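Local coordinates for protein tyrosine--tRNA ligase, mitochondrial (Emericella nidulans, PDB 5IHX) that probably attaches tyrosine to mitochondrial tRNA(Tyr) at the expense of ATP, as an aminoacyl-tRNA synthetase, at residues Ala76-Val81 against His137-Lys142; Trp92-Val95 against Pro99-Phe102; Ser146-Gly151 against Tyr156-Ile161; Glu325-Met330 against His357-Glu362. All coordinates share one frame; numbering follows the deposited sequence.

Contact 1: residues Ala76-Val81 against His137-Lys142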
# COMPACT_ATOMS: atom_id res chain seq x y z
N ALA A 76 7.97 -15.75 -15.96
CA ALA A 76 8.17 -16.45 -17.22
C ALA A 76 6.99 -17.39 -17.45
O ALA A 76 6.25 -17.69 -16.51
CB ALA A 76 9.49 -17.23 -17.20
N PRO A 77 6.79 -17.85 -18.69
CA PRO A 77 5.67 -18.77 -18.94
C PRO A 77 5.90 -20.15 -18.32
O PRO A 77 4.98 -20.97 -18.26
CB PRO A 77 5.62 -18.86 -20.47
CG PRO A 77 6.99 -18.52 -20.91
CD PRO A 77 7.52 -17.52 -19.93
N SER A 78 7.12 -20.38 -17.85
CA SER A 78 7.51 -21.68 -17.31
C SER A 78 8.45 -21.53 -16.12
O SER A 78 9.21 -20.56 -16.04
CB SER A 78 8.17 -22.53 -18.39
OG SER A 78 8.77 -23.69 -17.82
N MET A 79 8.39 -22.49 -15.22
CA MET A 79 9.42 -22.65 -14.20
C MET A 79 10.61 -23.38 -14.80
O MET A 79 10.51 -23.98 -15.87
CB MET A 79 8.87 -23.43 -13.00
CG MET A 79 7.80 -22.68 -12.23
SD MET A 79 7.32 -23.54 -10.73
CE MET A 79 6.56 -25.01 -11.43
N HIS A 80 11.74 -23.32 -14.10
CA HIS A 80 12.93 -24.06 -14.49
C HIS A 80 13.46 -24.82 -13.28
O HIS A 80 12.91 -24.72 -12.19
CB HIS A 80 14.00 -23.12 -15.07
CG HIS A 80 14.31 -21.95 -14.19
ND1 HIS A 80 15.37 -21.95 -13.30
CD2 HIS A 80 13.71 -20.75 -14.07
CE1 HIS A 80 15.40 -20.79 -12.67
NE2 HIS A 80 14.40 -20.04 -13.12
N VAL A 81 14.53 -25.58 -13.49
CA VAL A 81 15.06 -26.46 -12.45
C VAL A 81 15.42 -25.69 -11.19
O VAL A 81 15.37 -26.24 -10.09
CB VAL A 81 16.28 -27.25 -12.98
CG1 VAL A 81 16.97 -28.02 -11.86
CG2 VAL A 81 15.85 -28.20 -14.08
N HIS A 137 0.21 -21.45 -14.16
CA HIS A 137 -0.89 -22.07 -13.43
C HIS A 137 -1.15 -23.49 -13.94
O HIS A 137 -1.32 -24.42 -13.15
CB HIS A 137 -2.16 -21.22 -13.57
CG HIS A 137 -3.33 -21.76 -12.80
ND1 HIS A 137 -3.66 -21.31 -11.54
CD2 HIS A 137 -4.25 -22.70 -13.12
CE1 HIS A 137 -4.73 -21.96 -11.11
NE2 HIS A 137 -5.11 -22.80 -12.06
N MET A 138 -1.16 -23.65 -15.26
CA MET A 138 -1.36 -24.97 -15.86
C MET A 138 -0.22 -25.91 -15.50
O MET A 138 -0.44 -27.08 -15.18
CB MET A 138 -1.45 -24.85 -17.38
CG MET A 138 -2.73 -24.22 -17.90
SD MET A 138 -2.65 -23.85 -19.66
CE MET A 138 -2.27 -25.46 -20.35
N GLN A 139 1.01 -25.39 -15.53
CA GLN A 139 2.18 -26.21 -15.25
C GLN A 139 2.20 -26.68 -13.80
O GLN A 139 2.61 -27.80 -13.51
CB GLN A 139 3.46 -25.42 -15.55
CG GLN A 139 4.73 -26.20 -15.27
CD GLN A 139 5.97 -25.49 -15.75
OE1 GLN A 139 6.52 -24.63 -15.06
NE2 GLN A 139 6.44 -25.86 -16.95
N LEU A 140 1.74 -25.83 -12.89
CA LEU A 140 1.69 -26.17 -11.48
C LEU A 140 0.61 -27.22 -11.21
O LEU A 140 0.80 -28.12 -10.39
CB LEU A 140 1.43 -24.92 -10.64
CG LEU A 140 2.61 -23.95 -10.52
CD1 LEU A 140 2.16 -22.62 -9.94
CD2 LEU A 140 3.70 -24.55 -9.64
N LYS A 141 -0.51 -27.11 -11.91
CA LYS A 141 -1.56 -28.12 -11.82
C LYS A 141 -0.99 -29.45 -12.30
O LYS A 141 -1.17 -30.49 -11.65
CB LYS A 141 -2.76 -27.71 -12.68
CG LYS A 141 -3.71 -26.73 -11.99
CD LYS A 141 -5.12 -26.81 -12.56
CE LYS A 141 -6.09 -27.46 -11.58
NZ LYS A 141 -7.38 -27.83 -12.22
N LYS A 142 -0.30 -29.40 -13.43
CA LYS A 142 0.34 -30.57 -14.02
C LYS A 142 1.37 -31.19 -13.08
O LYS A 142 1.43 -32.40 -12.90
CB LYS A 142 0.98 -30.18 -15.35
CG LYS A 142 1.70 -31.29 -16.10
CD LYS A 142 2.16 -30.79 -17.47
CE LYS A 142 2.96 -31.83 -18.24
NZ LYS A 142 4.33 -31.99 -17.68

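Contact 2: residues Trp92-Val95 against Pro99-Phe102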
# COMPACT_ATOMS: atom_id res chain seq x y z
N TRP A 92 7.29 -34.05 -1.04
CA TRP A 92 7.48 -34.92 0.11
C TRP A 92 6.35 -34.73 1.12
O TRP A 92 5.78 -35.70 1.62
CB TRP A 92 8.83 -34.66 0.78
CG TRP A 92 9.96 -35.38 0.12
CD1 TRP A 92 11.06 -34.81 -0.46
CD2 TRP A 92 10.12 -36.79 -0.02
NE1 TRP A 92 11.89 -35.79 -0.96
CE2 TRP A 92 11.33 -37.02 -0.70
CE3 TRP A 92 9.35 -37.90 0.36
CZ2 TRP A 92 11.80 -38.30 -1.00
CZ3 TRP A 92 9.81 -39.16 0.06
CH2 TRP A 92 11.02 -39.35 -0.61
N GLY A 93 6.05 -33.47 1.42
CA GLY A 93 4.97 -33.14 2.32
C GLY A 93 3.66 -33.79 1.91
O GLY A 93 2.95 -34.37 2.73
N TYR A 94 3.35 -33.70 0.61
CA TYR A 94 2.11 -34.26 0.09
C TYR A 94 2.01 -35.76 0.34
O TYR A 94 1.03 -36.24 0.90
CB TYR A 94 1.99 -33.98 -1.41
CG TYR A 94 0.74 -34.55 -2.05
CD1 TYR A 94 -0.53 -34.14 -1.64
CD2 TYR A 94 0.82 -35.51 -3.05
CE1 TYR A 94 -1.67 -34.67 -2.22
CE2 TYR A 94 -0.32 -36.04 -3.64
CZ TYR A 94 -1.56 -35.62 -3.21
OH TYR A 94 -2.69 -36.15 -3.79
N VAL A 95 3.05 -36.50 -0.05
CA VAL A 95 3.02 -37.96 0.09
C VAL A 95 3.19 -38.38 1.55
O VAL A 95 2.96 -39.53 1.90
CB VAL A 95 4.10 -38.64 -0.78
CG1 VAL A 95 3.90 -38.28 -2.25
CG2 VAL A 95 5.51 -38.27 -0.33
N PRO A 99 -0.89 -31.28 4.53
CA PRO A 99 -1.56 -30.43 3.53
C PRO A 99 -0.60 -29.39 2.96
O PRO A 99 -0.07 -28.58 3.72
CB PRO A 99 -2.70 -29.78 4.31
CG PRO A 99 -2.28 -29.82 5.74
CD PRO A 99 -1.28 -30.94 5.91
N VAL A 100 -0.39 -29.41 1.65
CA VAL A 100 0.58 -28.52 1.02
C VAL A 100 -0.12 -27.54 0.09
O VAL A 100 -1.16 -27.86 -0.50
CB VAL A 100 1.63 -29.32 0.22
CG1 VAL A 100 2.32 -30.32 1.13
CG2 VAL A 100 1.00 -30.02 -0.97
N THR A 101 0.45 -26.35 -0.02
CA THR A 101 -0.13 -25.32 -0.87
C THR A 101 0.92 -24.73 -1.80
O THR A 101 1.99 -24.31 -1.35
CB THR A 101 -0.77 -24.18 -0.04
OG1 THR A 101 -1.81 -24.72 0.78
CG2 THR A 101 -1.35 -23.10 -0.94
N PHE A 102 0.61 -24.71 -3.09
CA PHE A 102 1.41 -24.01 -4.08
C PHE A 102 0.80 -22.63 -4.28
O PHE A 102 -0.34 -22.52 -4.73
CB PHE A 102 1.46 -24.77 -5.41
CG PHE A 102 2.06 -26.14 -5.31
CD1 PHE A 102 3.31 -26.40 -5.83
CD2 PHE A 102 1.37 -27.18 -4.69
CE1 PHE A 102 3.87 -27.66 -5.75
CE2 PHE A 102 1.92 -28.44 -4.61
CZ PHE A 102 3.17 -28.68 -5.14

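Contact 3: residues Ser146-Gly151 against Tyr156-Ile161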
# COMPACT_ATOMS: atom_id res chain seq x y z
N SER A 146 1.60 -34.89 -11.37
CA SER A 146 2.82 -35.66 -11.57
C SER A 146 3.43 -36.13 -10.25
O SER A 146 3.94 -37.24 -10.15
CB SER A 146 3.85 -34.84 -12.34
OG SER A 146 3.42 -34.55 -13.65
N ILE A 147 3.37 -35.27 -9.24
CA ILE A 147 3.88 -35.61 -7.92
C ILE A 147 3.14 -36.83 -7.36
O ILE A 147 3.76 -37.72 -6.77
CB ILE A 147 3.76 -34.42 -6.95
CG1 ILE A 147 4.85 -33.39 -7.26
CG2 ILE A 147 3.87 -34.87 -5.49
CD1 ILE A 147 4.66 -32.05 -6.57
N GLU A 148 1.83 -36.85 -7.54
CA GLU A 148 1.02 -37.97 -7.07
C GLU A 148 1.40 -39.24 -7.82
O GLU A 148 1.58 -40.30 -7.22
CB GLU A 148 -0.47 -37.66 -7.24
CG GLU A 148 -1.38 -38.80 -6.80
CD GLU A 148 -2.86 -38.43 -6.86
OE1 GLU A 148 -3.17 -37.22 -6.86
OE2 GLU A 148 -3.70 -39.35 -6.90
N ARG A 149 1.51 -39.14 -9.15
CA ARG A 149 1.89 -40.27 -9.98
C ARG A 149 3.29 -40.77 -9.60
O ARG A 149 3.51 -41.97 -9.45
CB ARG A 149 1.85 -39.89 -11.47
CG ARG A 149 2.63 -40.83 -12.38
CD ARG A 149 2.55 -40.41 -13.84
NE ARG A 149 3.07 -39.06 -14.05
CZ ARG A 149 4.36 -38.73 -14.01
NH1 ARG A 149 5.28 -39.66 -13.74
NH2 ARG A 149 4.74 -37.48 -14.21
N TYR A 150 4.23 -39.84 -9.48
CA TYR A 150 5.61 -40.19 -9.14
C TYR A 150 5.71 -40.80 -7.74
O TYR A 150 6.49 -41.72 -7.51
CB TYR A 150 6.50 -38.95 -9.25
CG TYR A 150 7.97 -39.20 -9.03
CD1 TYR A 150 8.71 -39.94 -9.95
CD2 TYR A 150 8.63 -38.69 -7.93
CE1 TYR A 150 10.06 -40.17 -9.77
CE2 TYR A 150 9.99 -38.91 -7.73
CZ TYR A 150 10.70 -39.65 -8.66
OH TYR A 150 12.04 -39.87 -8.46
N GLY A 151 4.90 -40.29 -6.82
CA GLY A 151 4.83 -40.86 -5.48
C GLY A 151 4.33 -42.29 -5.52
O GLY A 151 4.84 -43.15 -4.81
N TYR A 156 4.18 -44.71 -2.37
CA TYR A 156 3.33 -43.80 -1.60
C TYR A 156 1.94 -43.77 -2.21
O TYR A 156 1.71 -43.16 -3.26
CB TYR A 156 3.94 -42.39 -1.57
CG TYR A 156 5.34 -42.37 -1.00
CD1 TYR A 156 5.56 -42.24 0.36
CD2 TYR A 156 6.44 -42.49 -1.84
CE1 TYR A 156 6.85 -42.23 0.87
CE2 TYR A 156 7.73 -42.48 -1.34
CZ TYR A 156 7.93 -42.35 0.02
OH TYR A 156 9.21 -42.34 0.52
N LYS A 157 1.01 -44.44 -1.54
CA LYS A 157 -0.36 -44.57 -2.03
C LYS A 157 -1.24 -43.48 -1.43
O LYS A 157 -1.29 -43.32 -0.21
CB LYS A 157 -0.93 -45.95 -1.70
N ARG A 158 -1.92 -42.74 -2.30
CA ARG A 158 -2.73 -41.61 -1.87
C ARG A 158 -3.81 -42.02 -0.88
O ARG A 158 -4.56 -42.96 -1.12
CB ARG A 158 -3.36 -40.92 -3.08
CG ARG A 158 -4.36 -39.82 -2.73
CD ARG A 158 -4.80 -39.04 -3.96
NE ARG A 158 -5.96 -38.20 -3.69
CZ ARG A 158 -6.44 -37.28 -4.52
NH1 ARG A 158 -5.85 -37.07 -5.70
NH2 ARG A 158 -7.50 -36.57 -4.18
N GLN A 159 -3.87 -41.29 0.23
CA GLN A 159 -4.90 -41.48 1.24
C GLN A 159 -5.90 -40.34 1.17
O GLN A 159 -5.60 -39.27 0.63
CB GLN A 159 -4.28 -41.57 2.64
CG GLN A 159 -3.26 -42.69 2.79
CD GLN A 159 -3.85 -44.06 2.53
OE1 GLN A 159 -5.01 -44.32 2.87
NE2 GLN A 159 -3.07 -44.94 1.92
N MET A 160 -7.10 -40.57 1.70
CA MET A 160 -8.16 -39.58 1.66
C MET A 160 -7.76 -38.28 2.35
O MET A 160 -8.21 -37.20 1.98
CB MET A 160 -9.43 -40.14 2.31
N ILE A 161 -6.91 -38.39 3.37
CA ILE A 161 -6.51 -37.24 4.16
C ILE A 161 -5.45 -36.38 3.46
O ILE A 161 -5.22 -35.24 3.85
CB ILE A 161 -6.01 -37.67 5.56
CG1 ILE A 161 -5.89 -36.45 6.48
CG2 ILE A 161 -4.68 -38.42 5.46
CD1 ILE A 161 -5.69 -36.80 7.93
O HOH W 1 0.61 -40.97 -4.72

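Contact 4: residues Glu325-Met330 against His357-Glu362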
# COMPACT_ATOMS: atom_id res chain seq x y z
N GLU A 325 25.43 -37.45 -5.91
CA GLU A 325 24.82 -38.13 -4.77
C GLU A 325 23.83 -37.22 -4.05
O GLU A 325 22.73 -37.65 -3.71
CB GLU A 325 25.87 -38.63 -3.78
CG GLU A 325 25.23 -39.25 -2.53
CD GLU A 325 26.22 -39.98 -1.64
OE1 GLU A 325 27.41 -40.08 -2.02
OE2 GLU A 325 25.80 -40.45 -0.56
N ARG A 326 24.22 -35.98 -3.81
CA ARG A 326 23.33 -35.04 -3.14
C ARG A 326 22.12 -34.76 -4.02
O ARG A 326 21.00 -34.66 -3.52
CB ARG A 326 24.05 -33.74 -2.78
CG ARG A 326 23.10 -32.71 -2.20
CD ARG A 326 23.75 -31.85 -1.13
NE ARG A 326 22.74 -31.15 -0.34
CZ ARG A 326 22.99 -30.43 0.75
NH1 ARG A 326 24.24 -30.31 1.19
NH2 ARG A 326 22.00 -29.84 1.40
N TYR A 327 22.33 -34.63 -5.33
CA TYR A 327 21.23 -34.36 -6.25
C TYR A 327 20.23 -35.52 -6.27
O TYR A 327 19.02 -35.29 -6.35
CB TYR A 327 21.74 -34.10 -7.67
CG TYR A 327 22.27 -32.70 -7.90
CD1 TYR A 327 22.73 -31.92 -6.84
CD2 TYR A 327 22.30 -32.16 -9.18
CE1 TYR A 327 23.21 -30.64 -7.06
CE2 TYR A 327 22.78 -30.89 -9.40
CZ TYR A 327 23.23 -30.13 -8.34
OH TYR A 327 23.71 -28.86 -8.56
N LEU A 328 20.73 -36.75 -6.20
CA LEU A 328 19.85 -37.92 -6.13
C LEU A 328 18.93 -37.81 -4.92
O LEU A 328 17.75 -38.17 -5.00
CB LEU A 328 20.67 -39.21 -6.05
CG LEU A 328 21.23 -39.76 -7.37
CD1 LEU A 328 22.24 -40.87 -7.10
CD2 LEU A 328 20.11 -40.27 -8.26
N LYS A 329 19.46 -37.30 -3.82
CA LYS A 329 18.68 -37.16 -2.59
C LYS A 329 17.68 -36.01 -2.68
O LYS A 329 16.57 -36.11 -2.16
CB LYS A 329 19.61 -36.96 -1.40
CG LYS A 329 20.48 -38.17 -1.08
CD LYS A 329 21.53 -37.85 -0.04
CE LYS A 329 22.34 -39.09 0.33
NZ LYS A 329 23.46 -38.77 1.25
N MET A 330 18.07 -34.92 -3.34
CA MET A 330 17.24 -33.72 -3.38
C MET A 330 16.19 -33.75 -4.49
O MET A 330 15.10 -33.19 -4.33
CB MET A 330 18.13 -32.47 -3.54
CG MET A 330 19.05 -32.20 -2.36
SD MET A 330 19.87 -30.58 -2.42
CE MET A 330 20.58 -30.59 -4.06
N HIS A 357 22.77 -41.06 -14.66
CA HIS A 357 21.68 -41.58 -15.48
C HIS A 357 20.45 -41.88 -14.64
O HIS A 357 19.32 -41.62 -15.07
CB HIS A 357 22.13 -42.83 -16.24
CG HIS A 357 22.89 -42.54 -17.49
ND1 HIS A 357 22.31 -41.96 -18.60
CD2 HIS A 357 24.19 -42.76 -17.82
CE1 HIS A 357 23.22 -41.82 -19.55
NE2 HIS A 357 24.37 -42.30 -19.10
N ALA A 358 20.65 -42.43 -13.45
CA ALA A 358 19.55 -42.71 -12.54
C ALA A 358 18.88 -41.40 -12.12
O ALA A 358 17.66 -41.32 -12.01
CB ALA A 358 20.03 -43.47 -11.33
N LEU A 359 19.69 -40.37 -11.90
CA LEU A 359 19.19 -39.06 -11.51
C LEU A 359 18.38 -38.44 -12.64
O LEU A 359 17.27 -37.94 -12.43
CB LEU A 359 20.35 -38.13 -11.14
CG LEU A 359 20.03 -36.63 -11.01
CD1 LEU A 359 19.07 -36.38 -9.86
CD2 LEU A 359 21.32 -35.83 -10.83
N ALA A 360 18.94 -38.48 -13.85
CA ALA A 360 18.29 -37.91 -15.02
C ALA A 360 16.97 -38.61 -15.31
O ALA A 360 15.97 -37.96 -15.62
CB ALA A 360 19.21 -37.99 -16.23
N TYR A 361 16.97 -39.93 -15.22
CA TYR A 361 15.78 -40.71 -15.51
C TYR A 361 14.65 -40.37 -14.55
O TYR A 361 13.52 -40.09 -14.97
CB TYR A 361 16.08 -42.21 -15.45
CG TYR A 361 14.89 -43.08 -15.81
CD1 TYR A 361 14.70 -43.53 -17.10
CD2 TYR A 361 13.95 -43.42 -14.85
CE1 TYR A 361 13.61 -44.32 -17.43
CE2 TYR A 361 12.86 -44.20 -15.16
CZ TYR A 361 12.69 -44.65 -16.46
OH TYR A 361 11.61 -45.43 -16.78
N GLU A 362 14.96 -40.40 -13.26
CA GLU A 362 13.96 -40.14 -12.23
C GLU A 362 13.31 -38.77 -12.39
O GLU A 362 12.08 -38.65 -12.33
CB GLU A 362 14.59 -40.24 -10.84
CG GLU A 362 14.86 -41.67 -10.40
CD GLU A 362 13.59 -42.48 -10.22
OE1 GLU A 362 13.57 -43.65 -10.64
OE2 GLU A 362 12.62 -41.94 -9.64

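Contact 1: residues Ala76-Val81 against His137-Lys142
Q139 reaches from its helix to the backbone N of M79 and the hydroxyl of S78, and both ends of its amide are used. OE1 of Q139 accepts the backbone N-H of M79, with N to OE1 at 2.8 Å. The bond is nearly straight (165°). The donor lies in the carbonyl plane of the Q139 amide and meets a lone pair. The other end is held less firmly: NE2 of Q139 gives a weak bond to OG of S78, 3.3 Å long. The two bonds together help to set the rotation of the amide. CG of Q139 lies anti to the backbone N (chi1 180°) and the chain stays extended beyond it, which carries the amide straight out from the helix.

The S78 hydroxyl has a second role. OG of S78 donates to the carbonyl O of M79 at 2.6 Å. It thus accepts from one side chain and donates to the backbone. The loop follows strand 68-72 of the Rossmann-type catalytic domain and leads into the HVGH form of the class-I HIGH signature, which begins at H80.

Beside the polar pair the contact turns apolar. M79 bends at chi3 (-66°) and sets its CE 3.4 Å from CD2 of L140, a tight approach. SD of M79 follows at 3.9 Å from the same methyl. L140 also packs on L104 and L166, in two strands of the sheet.

Contact 2: residues Trp92-Val95 against Pro99-Phe102
V100 turns its CG1 anti to its own carbonyl carbon, chi1 -56°, and this sends the methyl toward G93 and Y94. The same torsion leaves CG2 between the backbone N and the carbonyl carbon, on the side of the Y94 side chain. Y94 has its CG anti to the backbone N, and this chi1 of 178° directs the ring. CB of Y94 comes beside CG2 of V100.

The contact belongs to a beta-alpha-beta crossover of the Rossmann-type catalytic domain. Strand 68-72 leads to helix 84-95, and strand 100-104 follows, parallel to the first strand and next to it in the sheet. The last turn of the helix therefore packs back on the start of the strand that comes after it. The turn between is short, and CA of Y94 and CA of V100 are 6.0 Å apart.

The contact is van der Waals packing throughout. CG1 of V100 lies over the face of the peptide that links G93 to Y94. It stands 3.6 Å from N of Y94 and 3.8 Å from C of G93. G93 has no side chain, and the methyl can settle directly against the helix backbone.

V100 is held from the strand side as well, by I68 and R164 on the two neighbouring strands. On the helix, the Y94 ring meets W162 edge-to-face, and W92, which points away from the strand, meets H40 in the same manner. The second methyl makes the looser touch, with CG2 of V100 4.1 Å from CB of Y94.

Contact 3: residues Ser146-Gly151 against Tyr156-Ile161
Y156 and G151 form the close-packed end of this contact, and E148 and R158 the more open one. The segments lie at the close of helix 126-153 and in the loop that leads to strand 164-168. This is the return limb of a beta-alpha-beta unit of the Rossmann-type domain, which starts at strand 100-104.

At the tight end, N of Y156 donates to O of G151 at 3.0 Å. The donor stands above the carbonyl plane, 39° out of it, and misses the lone pairs. The bond ties the loop back to the last turns of the helix. The same oxygen also lies at the edge of the Y156 ring, in its plane, 3.4 Å from CD2 of Y156. The ring packs on V95 of helix 84-95 and on W162.

At the other end, R158 is exposed. Its chain is extended from CG to NE and crosses that of E148, which is extended too and leaves the helix with CG anti to the backbone N (chi1 178°). NH1 of R158 makes a salt bridge to OE1 of E148 at 2.9 Å, on the syn side. This bond is bent and tilted out of the carboxylate plane. A weak second bond runs from NH1 of R158 to OE2 of E148 at 3.4 Å. The two flat groups are turned 67° apart. E148 OE1 is shared: it also bridges to R164, which probably helps to hold the carboxylate in its charged form.

Between the two ends sits a water. It donates to O of E148 at 2.8 Å and to O of Y156 at 2.9 Å.

Contact 4: residues Glu325-Met330 against His357-Glu362
The carboxylate of E362, one turn along the helix from the packing residues A358 and L359, is gripped at both oxygens. OE1 forms a salt bridge with K153 of helix 126-153. OE2 takes a hydrogen bond from NE2 of H154, just after that helix. The hydroxyl of Y150 also approaches OE2, but unusually closely, and the exact length is doubtful. The group is buried, and K153 and H154 probably keep it ionised.

The contact between the two helices is apolar. L328 lays its CD2 against the root of L359, 3.6 Å from both CA and CB of L359. CB of A358 is farther, 4.4 Å from CD2 of L328.

L359 answers with both of its methyls. Its CG is anti to the backbone N (chi1 167°), which carries the branch toward Y327. CD2 of L359 comes 3.6 Å from CB of Y327, and it meets the ring of Y327 at the edge, near the ring plane. CD1 of L359 lies 3.7 Å from O of Y327, against the helix backbone.

The two short helical segments run in nearly the same direction, 24° apart, with their axes 9.7 Å apart at closest approach. This C-terminally truncated chain is one piece of the enzyme: the catalytic domain and the helices after it, where these segments lie. L328 also packs on I339 of helix 336-348, L359 on F316 of helix 309-317, and Y361 on helix 370-383.

Overall arrangement
Along the chain, contact 2 lies between the segments of contact 1; contacts 3 and 4 follow. Contacts 1 and 3 share helix 126-153, with centres about 20 Å apart. Contacts 2 and 3 are the closest pair, about 10 Å between centres, joined by V95 against Y156 and by a weak hydrogen bond between Y94 OH and OE1 of E148. Contact 1 touches contact 2 where L140 packs on F102. Contact 2 packs a helix on a strand, and contacts 1 and 3 tie loops to helix 126-153, which lies against the mostly parallel sheet of the tyrosine-binding catalytic domain. Contact 4 lies in the later helices; Y150 OH approaches E362 OE2 very closely, probably as a hydrogen bond.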